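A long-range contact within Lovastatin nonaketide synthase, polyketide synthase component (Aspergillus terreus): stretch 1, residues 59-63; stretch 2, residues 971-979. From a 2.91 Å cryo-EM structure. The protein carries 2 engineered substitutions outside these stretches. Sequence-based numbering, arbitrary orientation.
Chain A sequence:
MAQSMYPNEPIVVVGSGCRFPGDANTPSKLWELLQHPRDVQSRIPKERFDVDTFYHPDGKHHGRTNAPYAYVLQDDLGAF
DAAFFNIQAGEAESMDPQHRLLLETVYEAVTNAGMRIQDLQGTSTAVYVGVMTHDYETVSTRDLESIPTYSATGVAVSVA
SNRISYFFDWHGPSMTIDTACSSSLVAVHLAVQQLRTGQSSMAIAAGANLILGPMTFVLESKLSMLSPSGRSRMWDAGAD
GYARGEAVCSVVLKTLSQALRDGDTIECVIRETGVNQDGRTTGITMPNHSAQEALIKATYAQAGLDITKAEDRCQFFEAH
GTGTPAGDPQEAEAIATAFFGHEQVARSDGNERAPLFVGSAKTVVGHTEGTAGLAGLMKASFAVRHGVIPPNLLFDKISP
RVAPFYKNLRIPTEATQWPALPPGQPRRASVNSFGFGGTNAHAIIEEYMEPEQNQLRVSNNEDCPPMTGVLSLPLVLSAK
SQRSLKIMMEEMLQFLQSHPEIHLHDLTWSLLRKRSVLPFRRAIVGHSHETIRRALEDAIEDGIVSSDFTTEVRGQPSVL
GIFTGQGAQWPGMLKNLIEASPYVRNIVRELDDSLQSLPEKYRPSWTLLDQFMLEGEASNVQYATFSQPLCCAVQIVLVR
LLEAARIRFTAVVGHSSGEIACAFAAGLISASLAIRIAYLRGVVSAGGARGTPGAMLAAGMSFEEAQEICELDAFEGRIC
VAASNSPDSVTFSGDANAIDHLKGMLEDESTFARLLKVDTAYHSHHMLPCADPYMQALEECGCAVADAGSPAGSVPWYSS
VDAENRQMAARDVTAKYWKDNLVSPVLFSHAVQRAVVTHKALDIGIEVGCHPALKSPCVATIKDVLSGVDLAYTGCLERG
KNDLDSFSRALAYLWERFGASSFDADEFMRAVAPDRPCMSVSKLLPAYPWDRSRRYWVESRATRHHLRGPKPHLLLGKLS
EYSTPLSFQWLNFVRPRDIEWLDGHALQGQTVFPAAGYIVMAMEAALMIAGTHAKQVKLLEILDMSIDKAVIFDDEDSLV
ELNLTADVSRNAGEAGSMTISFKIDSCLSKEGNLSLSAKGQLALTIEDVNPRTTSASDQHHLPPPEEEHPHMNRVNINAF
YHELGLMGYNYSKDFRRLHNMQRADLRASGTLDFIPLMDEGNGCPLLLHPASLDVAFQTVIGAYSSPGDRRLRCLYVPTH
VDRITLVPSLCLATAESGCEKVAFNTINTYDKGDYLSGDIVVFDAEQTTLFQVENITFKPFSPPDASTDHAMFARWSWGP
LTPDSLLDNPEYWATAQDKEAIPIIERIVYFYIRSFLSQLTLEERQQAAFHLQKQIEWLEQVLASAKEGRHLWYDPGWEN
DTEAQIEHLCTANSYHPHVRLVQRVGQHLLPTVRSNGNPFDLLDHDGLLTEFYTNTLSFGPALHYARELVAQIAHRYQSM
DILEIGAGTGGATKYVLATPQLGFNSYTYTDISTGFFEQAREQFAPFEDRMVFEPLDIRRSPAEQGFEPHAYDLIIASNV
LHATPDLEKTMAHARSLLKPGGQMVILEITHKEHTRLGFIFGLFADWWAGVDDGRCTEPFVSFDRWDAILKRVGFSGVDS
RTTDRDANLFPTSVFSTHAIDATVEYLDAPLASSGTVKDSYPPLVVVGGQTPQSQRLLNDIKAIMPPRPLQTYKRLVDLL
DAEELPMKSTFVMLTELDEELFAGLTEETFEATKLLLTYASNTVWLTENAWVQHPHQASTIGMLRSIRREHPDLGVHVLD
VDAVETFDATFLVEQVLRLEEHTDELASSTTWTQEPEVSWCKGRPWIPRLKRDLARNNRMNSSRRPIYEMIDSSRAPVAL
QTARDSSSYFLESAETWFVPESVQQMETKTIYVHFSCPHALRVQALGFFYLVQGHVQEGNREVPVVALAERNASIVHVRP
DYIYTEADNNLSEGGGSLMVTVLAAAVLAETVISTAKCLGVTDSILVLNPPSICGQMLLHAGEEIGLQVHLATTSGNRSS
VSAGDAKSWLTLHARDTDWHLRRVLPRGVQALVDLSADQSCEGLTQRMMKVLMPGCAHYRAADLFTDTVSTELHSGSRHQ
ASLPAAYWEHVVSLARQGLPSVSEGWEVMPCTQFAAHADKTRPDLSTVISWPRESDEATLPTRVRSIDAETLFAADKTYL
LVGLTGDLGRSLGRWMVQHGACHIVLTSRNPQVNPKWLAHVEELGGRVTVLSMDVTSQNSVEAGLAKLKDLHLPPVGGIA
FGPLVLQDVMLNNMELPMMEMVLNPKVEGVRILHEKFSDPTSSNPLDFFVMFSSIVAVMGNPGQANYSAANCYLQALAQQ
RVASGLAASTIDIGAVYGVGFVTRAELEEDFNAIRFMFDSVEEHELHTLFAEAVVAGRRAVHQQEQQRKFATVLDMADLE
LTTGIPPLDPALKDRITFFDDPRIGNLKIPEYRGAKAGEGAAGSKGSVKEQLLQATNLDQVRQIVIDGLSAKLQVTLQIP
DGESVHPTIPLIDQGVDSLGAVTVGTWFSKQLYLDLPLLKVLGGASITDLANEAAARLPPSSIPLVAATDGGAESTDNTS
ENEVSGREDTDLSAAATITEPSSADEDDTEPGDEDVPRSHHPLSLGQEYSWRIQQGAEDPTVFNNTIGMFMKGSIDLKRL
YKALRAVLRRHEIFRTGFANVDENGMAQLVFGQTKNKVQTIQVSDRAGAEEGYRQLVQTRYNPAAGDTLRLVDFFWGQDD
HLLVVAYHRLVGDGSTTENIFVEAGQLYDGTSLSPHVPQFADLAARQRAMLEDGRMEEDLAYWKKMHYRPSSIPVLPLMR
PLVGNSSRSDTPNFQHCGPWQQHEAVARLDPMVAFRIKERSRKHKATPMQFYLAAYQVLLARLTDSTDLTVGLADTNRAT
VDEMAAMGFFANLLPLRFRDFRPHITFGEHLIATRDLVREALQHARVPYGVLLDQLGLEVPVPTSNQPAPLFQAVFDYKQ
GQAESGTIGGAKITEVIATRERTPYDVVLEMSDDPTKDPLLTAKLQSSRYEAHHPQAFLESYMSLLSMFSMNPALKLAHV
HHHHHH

Stretch 1, residues 59-63: GKHHG
Stretch 2, residues 971-979: LNFVRPRDI

Stretch 1 is an irregular segment without helix or strand. Stretch 2 enters as a strand through Val 974, then leaves the strand; residues 976-978 have helical phi/psi without the regular helix bonds. The two are at least 910 residues apart in sequence where they touch, and together they bury 323 Å². In register, the CA of His 61 lies 6.3 Å from the CA of Asp 978, and the CA of His 62 lies 7.1 Å from the CA of Phe 973.

Gly 59 (phi/psi -63/-39) makes no contact. Lys 60 (-77/3) is exposed, with chi angles m, t, m, m, and its CB points sideways. It meets stretch 2 through its carbonyl. Lys 60 O is 3.9 Å from Arg 975 NH1 and 4.0 Å from Arg 977 NH1, too far for hydrogen bonds. It lies near the plane of the Arg 977 guanidinium.

His 61 (-62/138) has chi1 t and chi2 -67°. Its CB points sideways, but the ring end comes nearer to stretch 2. Asp 978 OD2 sits over one ring face, 3.6 Å from His 61 CD2. Within stretch 1, His 61 ND1 donates to His 62 O at 3.0 Å.

His 62 (-59/129) has the largest covered area, 105 Å². Its CB points toward stretch 2, with chi1 p and chi2 80°. The backbone His 62 N donates a weak hydrogen bond to Asp 978 OD2, long at 3.4 Å but nearly straight at 169°. Phe 973 CB packs over the ring face in a CH-pi contact, 4.1 Å from the His 62 ring centroid and 15° off the normal. Phe 973 has chi1 m, and its side-chain end leads away. Phe 973 O also lies over a face of the His 62 ring. His 62 NE2 is 2.7 Å from Phe 973 O and 3.3 Å from Asn 972 OD1, but poor angles rule out a hydrogen bond in both cases. Arg 975 NH1 lies at the ring edge, 3.7 Å from His 62 CB.

Asp 978 (-74/-21, chi1 m) points its CB toward stretch 1. Its carboxylate takes part in two salt bridges within stretch 2: Arg 975 NH1 to Asp 978 OD2 is 3.3 Å, and Arg 977 NH1 to Asp 978 OD1 is 2.9 Å. Arg 975 has chi angles p, t, p and 96°; Arg 977 has p, t, t and 86°. Asp 978 OD2 thus meets both Arg 975 and the backbone of His 62.

Gly 63 (59/36) ends the stretch out of reach; its positive phi favours glycine.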

# COMPACT_ATOMS: atom_id res chain seq x y z
N GLY A 59 11.63 -4.55 24.69
CA GLY A 59 10.38 -3.83 24.87
C GLY A 59 10.35 -2.51 24.12
O GLY A 59 9.33 -2.12 23.55
N LYS A 60 11.48 -1.79 24.11
CA LYS A 60 11.56 -0.49 23.47
C LYS A 60 11.64 -0.57 21.95
O LYS A 60 11.76 0.47 21.30
CB LYS A 60 12.76 0.29 24.01
CG LYS A 60 12.65 0.62 25.50
CD LYS A 60 13.62 1.72 25.90
CE LYS A 60 15.07 1.28 25.80
NZ LYS A 60 15.38 0.16 26.74
N HIS A 61 11.58 -1.77 21.38
CA HIS A 61 11.57 -1.91 19.94
C HIS A 61 10.35 -1.22 19.35
O HIS A 61 9.24 -1.33 19.89
CB HIS A 61 11.60 -3.38 19.54
CG HIS A 61 11.80 -3.61 18.07
ND1 HIS A 61 10.86 -3.25 17.12
CD2 HIS A 61 12.83 -4.16 17.39
CE1 HIS A 61 11.31 -3.57 15.92
NE2 HIS A 61 12.50 -4.12 16.05
N HIS A 62 10.55 -0.51 18.24
CA HIS A 62 9.47 0.27 17.65
C HIS A 62 8.29 -0.61 17.29
O HIS A 62 8.44 -1.64 16.61
CB HIS A 62 9.98 1.00 16.41
CG HIS A 62 10.47 0.07 15.34
ND1 HIS A 62 9.61 -0.56 14.47
CD2 HIS A 62 11.72 -0.34 15.01
CE1 HIS A 62 10.31 -1.32 13.64
NE2 HIS A 62 11.59 -1.20 13.95
N GLY A 63 7.10 -0.21 17.73
CA GLY A 63 5.88 -0.92 17.37
C GLY A 63 5.87 -2.37 17.80
O GLY A 63 5.33 -3.22 17.08
N LEU A 971 5.56 -2.69 6.00
CA LEU A 971 5.90 -1.42 6.63
C LEU A 971 6.82 -1.68 7.81
O LEU A 971 6.55 -2.55 8.64
CB LEU A 971 4.63 -0.71 7.10
CG LEU A 971 3.50 -0.64 6.07
CD1 LEU A 971 2.22 -0.15 6.71
CD2 LEU A 971 3.90 0.26 4.92
N ASN A 972 7.91 -0.92 7.88
CA ASN A 972 8.88 -1.07 8.95
C ASN A 972 9.49 0.29 9.24
O ASN A 972 9.47 1.19 8.40
CB ASN A 972 9.96 -2.09 8.58
CG ASN A 972 10.94 -2.34 9.71
OD1 ASN A 972 10.80 -1.80 10.81
ND2 ASN A 972 11.95 -3.16 9.44
N PHE A 973 10.05 0.44 10.44
CA PHE A 973 10.76 1.64 10.85
C PHE A 973 12.11 1.18 11.40
O PHE A 973 12.26 0.98 12.60
CB PHE A 973 9.97 2.44 11.86
CG PHE A 973 8.85 3.24 11.26
CD1 PHE A 973 7.73 2.61 10.75
CD2 PHE A 973 8.91 4.62 11.21
CE1 PHE A 973 6.70 3.34 10.20
CE2 PHE A 973 7.88 5.36 10.66
CZ PHE A 973 6.77 4.71 10.15
N VAL A 974 13.07 1.02 10.50
CA VAL A 974 14.36 0.43 10.86
C VAL A 974 15.20 1.47 11.58
O VAL A 974 15.42 2.57 11.07
CB VAL A 974 15.08 -0.10 9.62
CG1 VAL A 974 16.48 -0.56 9.98
CG2 VAL A 974 14.30 -1.24 8.99
N ARG A 975 15.68 1.12 12.77
CA ARG A 975 16.74 1.86 13.43
C ARG A 975 17.90 0.90 13.72
O ARG A 975 17.66 -0.25 14.09
CB ARG A 975 16.27 2.51 14.74
CG ARG A 975 15.63 1.56 15.73
CD ARG A 975 15.70 2.11 17.14
NE ARG A 975 14.91 3.33 17.31
CZ ARG A 975 13.67 3.37 17.78
NH1 ARG A 975 13.02 2.27 18.11
NH2 ARG A 975 13.07 4.55 17.92
N PRO A 976 19.15 1.34 13.55
CA PRO A 976 20.26 0.39 13.63
C PRO A 976 20.33 -0.41 14.92
O PRO A 976 20.69 -1.59 14.88
CB PRO A 976 21.50 1.28 13.46
CG PRO A 976 21.01 2.43 12.66
CD PRO A 976 19.60 2.67 13.10
N ARG A 977 19.99 0.18 16.07
CA ARG A 977 20.10 -0.58 17.31
C ARG A 977 19.08 -1.71 17.37
O ARG A 977 19.33 -2.74 18.00
CB ARG A 977 19.96 0.34 18.52
CG ARG A 977 18.63 1.07 18.64
CD ARG A 977 18.43 1.58 20.06
NE ARG A 977 17.39 2.59 20.15
CZ ARG A 977 16.10 2.33 20.31
NH1 ARG A 977 15.64 1.09 20.36
NH2 ARG A 977 15.24 3.34 20.41
N ASP A 978 17.92 -1.54 16.72
CA ASP A 978 16.94 -2.61 16.66
C ASP A 978 17.36 -3.72 15.70
O ASP A 978 16.85 -4.84 15.81
CB ASP A 978 15.57 -2.06 16.24
CG ASP A 978 14.94 -1.21 17.32
OD1 ASP A 978 15.59 -1.00 18.37
OD2 ASP A 978 13.80 -0.74 17.13
N ILE A 979 18.26 -3.43 14.77
CA ILE A 979 18.84 -4.43 13.87
C ILE A 979 20.32 -4.50 14.22
O ILE A 979 21.13 -3.72 13.70
CB ILE A 979 18.62 -4.09 12.40
CG1 ILE A 979 17.13 -3.91 12.12
CG2 ILE A 979 19.19 -5.18 11.51
CD1 ILE A 979 16.80 -3.73 10.66